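Local atomic coordinates of putative mandelate racemase (Zymomonas mobilis, PDB entry 2OX4), a protein that probably acts as a magnesium-dependent lyase, perhaps a dehydratase, of the mandelate racemase group in the enolase superfamily. Residues 144-155 and 197-206; 162-171 and 209-220. One frame throughout, in Å; residues are numbered along the deposited sequence.

Interaction 1. Residues 144-155 and 197-206; sequences KGRKEEYAEEAL and ERVEAIRNAV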
# COMPACT_ATOMS: atom_id res chain seq x y z
N LYS C 144 12.15 -42.52 13.36
CA LYS C 144 11.11 -43.45 12.87
C LYS C 144 10.85 -43.32 11.37
O LYS C 144 10.80 -42.21 10.83
CB LYS C 144 9.79 -43.27 13.62
CG LYS C 144 9.89 -43.24 15.14
CD LYS C 144 10.34 -44.59 15.70
CE LYS C 144 10.58 -44.50 17.20
NZ LYS C 144 11.83 -45.20 17.60
N GLY C 145 10.65 -44.46 10.72
CA GLY C 145 10.40 -44.48 9.28
C GLY C 145 9.03 -45.01 8.89
O GLY C 145 8.39 -44.48 7.99
N ARG C 146 8.58 -46.07 9.55
CA ARG C 146 7.32 -46.71 9.16
C ARG C 146 6.13 -46.02 9.81
O ARG C 146 6.19 -45.61 10.97
CB ARG C 146 7.31 -48.20 9.53
CG ARG C 146 8.55 -49.01 9.11
CD ARG C 146 8.89 -48.91 7.62
NE ARG C 146 7.77 -49.22 6.72
CZ ARG C 146 7.90 -49.37 5.40
NH1 ARG C 146 9.09 -49.24 4.82
NH2 ARG C 146 6.84 -49.66 4.66
N LYS C 147 5.04 -45.93 9.06
CA LYS C 147 3.88 -45.18 9.51
C LYS C 147 3.26 -45.67 10.82
O LYS C 147 2.66 -44.88 11.56
CB LYS C 147 2.82 -45.09 8.40
CG LYS C 147 2.11 -46.39 8.09
CD LYS C 147 1.20 -46.23 6.89
CE LYS C 147 0.29 -47.42 6.76
NZ LYS C 147 0.31 -47.98 5.38
N GLU C 148 3.41 -46.96 11.11
CA GLU C 148 2.88 -47.55 12.35
C GLU C 148 3.68 -47.10 13.55
O GLU C 148 3.15 -47.03 14.66
CB GLU C 148 2.86 -49.09 12.28
CG GLU C 148 1.86 -49.65 11.28
CD GLU C 148 2.42 -49.75 9.86
OE1 GLU C 148 3.65 -49.59 9.67
OE2 GLU C 148 1.61 -49.99 8.93
N GLU C 149 4.96 -46.79 13.33
CA GLU C 149 5.82 -46.29 14.39
C GLU C 149 5.39 -44.90 14.85
O GLU C 149 5.48 -44.58 16.03
CB GLU C 149 7.28 -46.29 13.95
CG GLU C 149 7.72 -47.61 13.32
CD GLU C 149 9.18 -47.61 12.95
OE1 GLU C 149 9.95 -48.37 13.57
OE2 GLU C 149 9.57 -46.84 12.05
N TYR C 150 4.91 -44.09 13.91
CA TYR C 150 4.35 -42.78 14.22
C TYR C 150 3.08 -42.89 15.07
O TYR C 150 2.96 -42.24 16.11
CB TYR C 150 4.13 -41.97 12.92
CG TYR C 150 5.44 -41.48 12.32
CD1 TYR C 150 5.84 -40.15 12.45
CD2 TYR C 150 6.27 -42.35 11.62
CE1 TYR C 150 7.05 -39.71 11.91
CE2 TYR C 150 7.47 -41.91 11.07
CZ TYR C 150 7.85 -40.59 11.21
OH TYR C 150 9.04 -40.17 10.68
N ALA C 151 2.14 -43.74 14.64
CA ALA C 151 0.95 -44.04 15.45
C ALA C 151 1.31 -44.57 16.85
O ALA C 151 0.72 -44.13 17.84
CB ALA C 151 0.03 -44.99 14.72
N GLU C 152 2.29 -45.47 16.92
CA GLU C 152 2.74 -46.10 18.18
C GLU C 152 3.30 -45.07 19.18
O GLU C 152 2.96 -45.11 20.36
CB GLU C 152 3.85 -47.13 17.91
CG GLU C 152 3.38 -48.54 17.56
CD GLU C 152 4.51 -49.40 16.95
OE1 GLU C 152 4.20 -50.28 16.12
OE2 GLU C 152 5.69 -49.18 17.30
N GLU C 153 4.16 -44.17 18.70
CA GLU C 153 4.74 -43.13 19.54
C GLU C 153 3.66 -42.18 20.06
O GLU C 153 3.70 -41.79 21.24
CB GLU C 153 5.85 -42.35 18.81
CG GLU C 153 7.09 -43.16 18.41
CD GLU C 153 7.50 -44.19 19.43
OE1 GLU C 153 7.28 -45.40 19.19
OE2 GLU C 153 8.05 -43.79 20.48
N ALA C 154 2.71 -41.83 19.19
CA ALA C 154 1.58 -41.00 19.57
C ALA C 154 0.76 -41.65 20.69
O ALA C 154 0.41 -41.00 21.67
CB ALA C 154 0.69 -40.72 18.37
N LEU C 155 0.48 -42.94 20.54
CA LEU C 155 -0.25 -43.69 21.57
C LEU C 155 0.47 -43.78 22.91
O LEU C 155 -0.20 -43.72 23.95
CB LEU C 155 -0.65 -45.08 21.06
CG LEU C 155 -1.74 -45.11 19.99
CD1 LEU C 155 -1.90 -46.52 19.44
CD2 LEU C 155 -3.06 -44.58 20.52
N GLU C 197 0.46 -40.22 5.08
CA GLU C 197 0.22 -41.54 5.72
C GLU C 197 0.56 -41.51 7.21
O GLU C 197 -0.10 -42.18 8.01
CB GLU C 197 0.94 -42.69 4.99
CG GLU C 197 2.44 -42.74 5.22
CD GLU C 197 3.12 -43.90 4.50
OE1 GLU C 197 4.27 -44.22 4.87
OE2 GLU C 197 2.51 -44.46 3.57
N ARG C 198 1.59 -40.74 7.58
CA ARG C 198 1.99 -40.59 8.97
C ARG C 198 0.97 -39.79 9.77
O ARG C 198 0.57 -40.21 10.86
CB ARG C 198 3.39 -39.98 9.07
CG ARG C 198 4.50 -40.91 8.63
CD ARG C 198 5.75 -40.18 8.22
NE ARG C 198 6.80 -41.11 7.83
CZ ARG C 198 8.04 -40.77 7.49
NH1 ARG C 198 8.39 -39.49 7.46
NH2 ARG C 198 8.92 -41.71 7.15
N VAL C 199 0.53 -38.65 9.23
CA VAL C 199 -0.50 -37.84 9.88
C VAL C 199 -1.81 -38.62 10.03
O VAL C 199 -2.42 -38.63 11.11
CB VAL C 199 -0.78 -36.51 9.10
CG1 VAL C 199 -2.00 -35.78 9.69
CG2 VAL C 199 0.46 -35.61 9.10
N GLU C 200 -2.21 -39.30 8.95
CA GLU C 200 -3.40 -40.16 8.95
C GLU C 200 -3.32 -41.30 9.98
O GLU C 200 -4.29 -41.56 10.71
CB GLU C 200 -3.63 -40.74 7.55
CG GLU C 200 -4.95 -41.45 7.39
CD GLU C 200 -5.35 -41.59 5.94
OE1 GLU C 200 -6.55 -41.40 5.65
OE2 GLU C 200 -4.47 -41.88 5.10
N ALA C 201 -2.16 -41.97 10.03
CA ALA C 201 -1.91 -43.03 11.01
C ALA C 201 -2.08 -42.54 12.45
O ALA C 201 -2.75 -43.19 13.27
CB ALA C 201 -0.51 -43.61 10.82
N ILE C 202 -1.47 -41.39 12.75
CA ILE C 202 -1.57 -40.79 14.07
C ILE C 202 -3.01 -40.41 14.39
O ILE C 202 -3.51 -40.76 15.46
CB ILE C 202 -0.63 -39.58 14.23
CG1 ILE C 202 0.84 -40.02 14.21
CG2 ILE C 202 -0.93 -38.85 15.53
CD1 ILE C 202 1.84 -38.88 13.86
N ARG C 203 -3.69 -39.72 13.47
CA ARG C 203 -5.07 -39.26 13.69
C ARG C 203 -6.04 -40.43 13.91
O ARG C 203 -6.91 -40.38 14.79
CB ARG C 203 -5.56 -38.37 12.54
CG ARG C 203 -7.05 -38.00 12.58
CD ARG C 203 -7.43 -37.17 13.83
NE ARG C 203 -6.92 -35.79 13.78
CZ ARG C 203 -6.54 -35.08 14.84
NH1 ARG C 203 -6.58 -35.61 16.06
NH2 ARG C 203 -6.09 -33.83 14.68
N ASN C 204 -5.91 -41.46 13.08
CA ASN C 204 -6.66 -42.71 13.28
C ASN C 204 -6.42 -43.35 14.65
O ASN C 204 -7.37 -43.87 15.26
CB ASN C 204 -6.32 -43.71 12.17
CG ASN C 204 -6.97 -43.36 10.84
OD1 ASN C 204 -7.91 -42.56 10.78
ND2 ASN C 204 -6.49 -43.99 9.76
N ALA C 205 -5.18 -43.33 15.12
CA ALA C 205 -4.82 -43.93 16.40
C ALA C 205 -5.32 -43.13 17.61
O ALA C 205 -5.87 -43.71 18.55
CB ALA C 205 -3.32 -44.16 16.49
N VAL C 206 -5.14 -41.81 17.58
CA VAL C 206 -5.43 -40.98 18.75
C VAL C 206 -6.86 -40.41 18.81
O VAL C 206 -7.30 -39.96 19.87
CB VAL C 206 -4.39 -39.83 18.95
CG1 VAL C 206 -2.98 -40.37 19.03
CG2 VAL C 206 -4.51 -38.76 17.84
O HOH W 1 5.75 -43.59 6.94
O HOH W 2 5.08 -46.83 6.25
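Glu-197 meets Lys-147 where two neighbouring outer helices of the enolase-superfamily TIM barrel, 147-155 and 197-206, pack side by side at a crossing angle of -39°. Glu-197 CD lies 3.9 Å from Lys-147 CD, so the pair touches through the aliphatic stem of the lysine, the charges staying beyond salt-bridge range. Glu-197 OE1 is instead paired with Arg-174 and accepts from two waters, one bridging to Gly-145 O and Arg-198 NE, the other to Lys-147 N. Arg-198 comes next, crossing the Tyr-150 ring at a slant. With CG opposite its carbonyl carbon (chi1 -71°) it runs extended to NE, which lets the stem lie over the ring: CD sits over one face, 3.8 Å from the ring centroid, in a CH-pi contact, and the guanidinium is turned only 16° from the ring plane, Tyr-150 OH over the guanidinium centre. Arg-198 NH2 donates to Gly-145 O (2.9 Å), while NH1 reaches Val-169 O and His-172 O. Tyr-150 OH donates to Lys-144 O (2.7 Å) from above the carbonyl plane. Replacing Tyr-150 with an alanine would probably deprive the arginine stem of its flat support and Lys-144 O of its hydroxyl donor. Ala-201, small enough for helix axes that approach to 7.9 Å, presses its methyl against Lys-147 O. Ile-202 lays CG1 on Tyr-150 O and CG2 on Ala-154. Ala-205 CB touches Ala-151 CB (3.9 Å) and Leu-155 CG, and Val-206 CG1 lies 3.7 Å from Ala-154 CB.

Interaction 2. Residues 162-171 and 209-220; sequences YDAVKVDVLA and DVDIIVENHGHT. With MG (magnesium ion), chain O.
Lys-166 runs its methylenes obliquely across Ile-213, CD resting 3.5 Å from the isoleucine CG2, before passing Glu-215 CB. With CG opposite the backbone N (chi1 -177°) the chain starts out straight, and a bend at chi3 (89°) brings the amine beside the metal site. Lys-166 NZ stands 3.6 Å from Glu-215 OE1, but its salt bridges go to Glu-241 and Glu-342, and it also donates to a water bound to the magnesium. Glu-215, bent at chi2, delivers OE1 to the magnesium ion at 2.2 Å; Glu-241, Glu-267 and three waters complete the shell. The other oxygen, OE2, accepts from a second of these waters and, from above the carboxylate plane, from His-217 N, bonds that, with the metal bond of OE1, fix the rotation of the carboxylate.

These groups sit at the C-terminal ends of adjacent parallel strands, 164-167 and 211-215, of the TIM barrel, the end where enolase-superfamily active sites lie. A ladder including Ile-213 N to Val-165 O (2.9 Å) joins the strands. On the face turned away from Lys-166 and Ile-213, the beta-branched Val-167 and Ile-212 suit both strand and core, packing on Ile-202 of helix 189-206.

Past the strands, His-217 ND1 donates almost straight to Asp-168 OD2 (2.8 Å). That oxygen lies in the ring plane, though the carboxylate itself is turned 36° from the ring; Glu-215 CD lies 3.6 Å above the plane of the His-217 ring, over its centre. Asp-168 OD1 accepts from Leu-170 N, which makes an Asx turn, and from Ala-171 N, which extends it to an Asx motif; the two bonds hold the carboxylate facing the histidine. Beyond it, Leu-170 crosses Thr-220 at about a right angle, CD1 against the threonine CG2 at 3.8 Å.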
# COMPACT_ATOMS: atom_id res chain seq x y z
N TYR C 162 -1.07 -37.05 27.75
CA TYR C 162 -1.00 -35.91 26.82
C TYR C 162 -2.22 -35.90 25.89
O TYR C 162 -2.65 -36.95 25.40
CB TYR C 162 0.29 -35.94 25.99
CG TYR C 162 1.56 -35.80 26.81
CD1 TYR C 162 2.07 -34.54 27.13
CD2 TYR C 162 2.24 -36.93 27.27
CE1 TYR C 162 3.22 -34.41 27.89
CE2 TYR C 162 3.39 -36.81 28.02
CZ TYR C 162 3.88 -35.55 28.33
OH TYR C 162 5.02 -35.44 29.07
N ASP C 163 -2.79 -34.73 25.66
CA ASP C 163 -3.88 -34.58 24.70
C ASP C 163 -3.46 -33.76 23.47
O ASP C 163 -4.30 -33.21 22.75
CB ASP C 163 -5.14 -34.00 25.36
CG ASP C 163 -4.99 -32.54 25.82
OD1 ASP C 163 -3.95 -31.90 25.57
OD2 ASP C 163 -5.94 -32.04 26.44
N ALA C 164 -2.15 -33.70 23.25
CA ALA C 164 -1.57 -33.09 22.06
C ALA C 164 -0.18 -33.65 21.82
O ALA C 164 0.56 -33.96 22.77
CB ALA C 164 -1.51 -31.56 22.22
N VAL C 165 0.17 -33.78 20.54
CA VAL C 165 1.49 -34.24 20.13
C VAL C 165 2.01 -33.38 18.98
O VAL C 165 1.22 -32.79 18.24
CB VAL C 165 1.45 -35.72 19.66
CG1 VAL C 165 1.03 -36.66 20.81
CG2 VAL C 165 0.52 -35.88 18.46
N LYS C 166 3.33 -33.33 18.83
CA LYS C 166 3.93 -32.71 17.66
C LYS C 166 4.88 -33.65 16.94
O LYS C 166 5.68 -34.35 17.56
CB LYS C 166 4.67 -31.42 18.02
CG LYS C 166 5.25 -30.67 16.80
CD LYS C 166 5.82 -29.31 17.20
CE LYS C 166 7.28 -29.38 17.63
NZ LYS C 166 7.70 -28.03 18.16
N VAL C 167 4.81 -33.65 15.61
CA VAL C 167 5.61 -34.56 14.82
C VAL C 167 6.09 -33.88 13.53
O VAL C 167 5.36 -33.08 12.93
CB VAL C 167 4.81 -35.85 14.52
CG1 VAL C 167 3.51 -35.54 13.78
CG2 VAL C 167 5.66 -36.88 13.80
N ASP C 168 7.34 -34.15 13.17
CA ASP C 168 7.88 -33.83 11.84
C ASP C 168 7.70 -35.06 10.96
O ASP C 168 8.37 -36.08 11.18
CB ASP C 168 9.36 -33.44 11.95
CG ASP C 168 9.97 -33.01 10.61
OD1 ASP C 168 9.39 -33.28 9.53
OD2 ASP C 168 11.04 -32.37 10.64
N VAL C 169 6.81 -34.96 9.98
CA VAL C 169 6.45 -36.10 9.13
C VAL C 169 7.15 -36.12 7.76
O VAL C 169 7.00 -37.09 7.01
CB VAL C 169 4.91 -36.26 8.97
CG1 VAL C 169 4.24 -36.49 10.33
CG2 VAL C 169 4.30 -35.03 8.28
N LEU C 170 7.91 -35.06 7.45
CA LEU C 170 8.60 -34.97 6.14
C LEU C 170 10.08 -35.26 6.21
O LEU C 170 10.68 -35.62 5.19
CB LEU C 170 8.35 -33.59 5.47
CG LEU C 170 6.90 -33.25 5.11
CD1 LEU C 170 6.75 -31.77 4.69
CD2 LEU C 170 6.33 -34.16 4.03
N ALA C 171 10.68 -35.13 7.39
CA ALA C 171 12.13 -35.11 7.53
C ALA C 171 12.79 -36.44 7.14
O ALA C 171 13.90 -36.45 6.59
CB ALA C 171 12.54 -34.72 8.93
N ASP C 209 -9.81 -35.93 19.67
CA ASP C 209 -9.65 -35.10 20.86
C ASP C 209 -8.21 -35.03 21.35
O ASP C 209 -7.93 -34.54 22.45
CB ASP C 209 -10.58 -35.58 21.98
CG ASP C 209 -12.04 -35.53 21.57
OD1 ASP C 209 -12.45 -34.53 20.94
OD2 ASP C 209 -12.78 -36.49 21.86
N VAL C 210 -7.30 -35.52 20.53
CA VAL C 210 -5.88 -35.32 20.77
C VAL C 210 -5.37 -34.48 19.60
O VAL C 210 -5.51 -34.86 18.45
CB VAL C 210 -5.11 -36.67 20.85
CG1 VAL C 210 -3.60 -36.45 20.89
CG2 VAL C 210 -5.57 -37.49 22.08
N ASP C 211 -4.82 -33.31 19.90
CA ASP C 211 -4.39 -32.40 18.85
C ASP C 211 -3.05 -32.81 18.24
O ASP C 211 -2.19 -33.36 18.92
CB ASP C 211 -4.37 -30.97 19.35
CG ASP C 211 -5.77 -30.42 19.53
OD1 ASP C 211 -6.58 -30.47 18.57
OD2 ASP C 211 -6.06 -29.94 20.64
N ILE C 212 -2.89 -32.53 16.95
CA ILE C 212 -1.69 -32.88 16.22
C ILE C 212 -1.11 -31.59 15.64
O ILE C 212 -1.78 -30.89 14.89
CB ILE C 212 -1.99 -33.86 15.05
CG1 ILE C 212 -2.66 -35.14 15.57
CG2 ILE C 212 -0.71 -34.17 14.28
CD1 ILE C 212 -3.27 -36.03 14.46
N ILE C 213 0.13 -31.29 16.02
CA ILE C 213 0.91 -30.20 15.45
C ILE C 213 1.91 -30.79 14.46
O ILE C 213 2.58 -31.77 14.76
CB ILE C 213 1.67 -29.46 16.58
CG1 ILE C 213 0.67 -28.87 17.59
CG2 ILE C 213 2.62 -28.39 15.99
CD1 ILE C 213 1.25 -28.73 18.97
N VAL C 214 1.98 -30.20 13.27
CA VAL C 214 2.94 -30.64 12.26
C VAL C 214 4.14 -29.69 12.18
O VAL C 214 3.96 -28.48 11.98
CB VAL C 214 2.25 -30.85 10.89
CG1 VAL C 214 3.29 -31.11 9.79
CG2 VAL C 214 1.24 -32.04 10.97
N GLU C 215 5.34 -30.24 12.34
CA GLU C 215 6.59 -29.50 12.42
C GLU C 215 7.40 -29.72 11.14
O GLU C 215 7.77 -30.85 10.83
CB GLU C 215 7.36 -30.01 13.66
CG GLU C 215 8.87 -29.89 13.67
CD GLU C 215 9.35 -28.51 14.07
OE1 GLU C 215 9.75 -28.32 15.24
OE2 GLU C 215 9.33 -27.60 13.21
N ASN C 216 7.65 -28.66 10.36
CA ASN C 216 8.49 -28.78 9.16
C ASN C 216 10.00 -28.50 9.34
O ASN C 216 10.80 -28.77 8.43
CB ASN C 216 7.94 -27.93 7.99
CG ASN C 216 6.71 -28.56 7.31
OD1 ASN C 216 6.28 -28.10 6.25
ND2 ASN C 216 6.15 -29.59 7.92
N HIS C 217 10.38 -27.96 10.51
CA HIS C 217 11.79 -27.70 10.84
C HIS C 217 12.51 -26.76 9.87
O HIS C 217 13.74 -26.81 9.75
CB HIS C 217 12.59 -29.00 10.98
CG HIS C 217 12.61 -29.57 12.37
ND1 HIS C 217 12.12 -30.83 12.66
CD2 HIS C 217 13.05 -29.05 13.54
CE1 HIS C 217 12.26 -31.06 13.96
NE2 HIS C 217 12.82 -30.00 14.51
N GLY C 218 11.77 -25.91 9.17
CA GLY C 218 12.37 -25.04 8.15
C GLY C 218 13.01 -25.78 6.97
O GLY C 218 13.81 -25.19 6.24
N HIS C 219 12.67 -27.06 6.79
CA HIS C 219 13.20 -27.87 5.68
C HIS C 219 12.48 -27.58 4.37
O HIS C 219 13.06 -27.73 3.28
CB HIS C 219 13.04 -29.36 6.00
CG HIS C 219 13.87 -29.82 7.15
ND1 HIS C 219 13.48 -30.85 7.99
CD2 HIS C 219 15.09 -29.42 7.59
CE1 HIS C 219 14.42 -31.05 8.89
NE2 HIS C 219 15.40 -30.19 8.68
N THR C 220 11.21 -27.21 4.48
CA THR C 220 10.40 -26.86 3.32
C THR C 220 10.62 -25.38 2.98
O THR C 220 11.30 -24.66 3.71
CB THR C 220 8.90 -27.13 3.60
OG1 THR C 220 8.54 -26.60 4.88
CG2 THR C 220 8.61 -28.65 3.57
MG MG O . 10.63 -26.44 16.08
O HOH W 3 10.52 -27.13 18.05
O HOH W 4 10.67 -31.51 7.63
O HOH W 5 6.62 -32.37 8.68
O HOH W 6 11.19 -26.07 13.97
O HOH W 7 12.77 -27.44 16.27

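Overall arrangement
Interactions 1 and 2 are two layers of one barrel sector: helix 147-159, strand 164-167, helix 189-206 and strand 211-215 follow in that order, so the segments of the two contacts alternate along the chain. Their centres lie 11 Å apart. Two arginines of the outer layer tie them together, Arg-198 NH1 to Val-169 O (2.8 Å) and Arg-203 NH1 to Val-210 O (2.7 Å), both probable hydrogen bonds, while Tyr-150 CD1 packs on Val-167 CG2 at 3.5 Å. Interaction 2 carries the magnesium ligand Glu-215 itself; interaction 1 lies behind it, the side chain of Tyr-150 being about 10 Å from that of Glu-215.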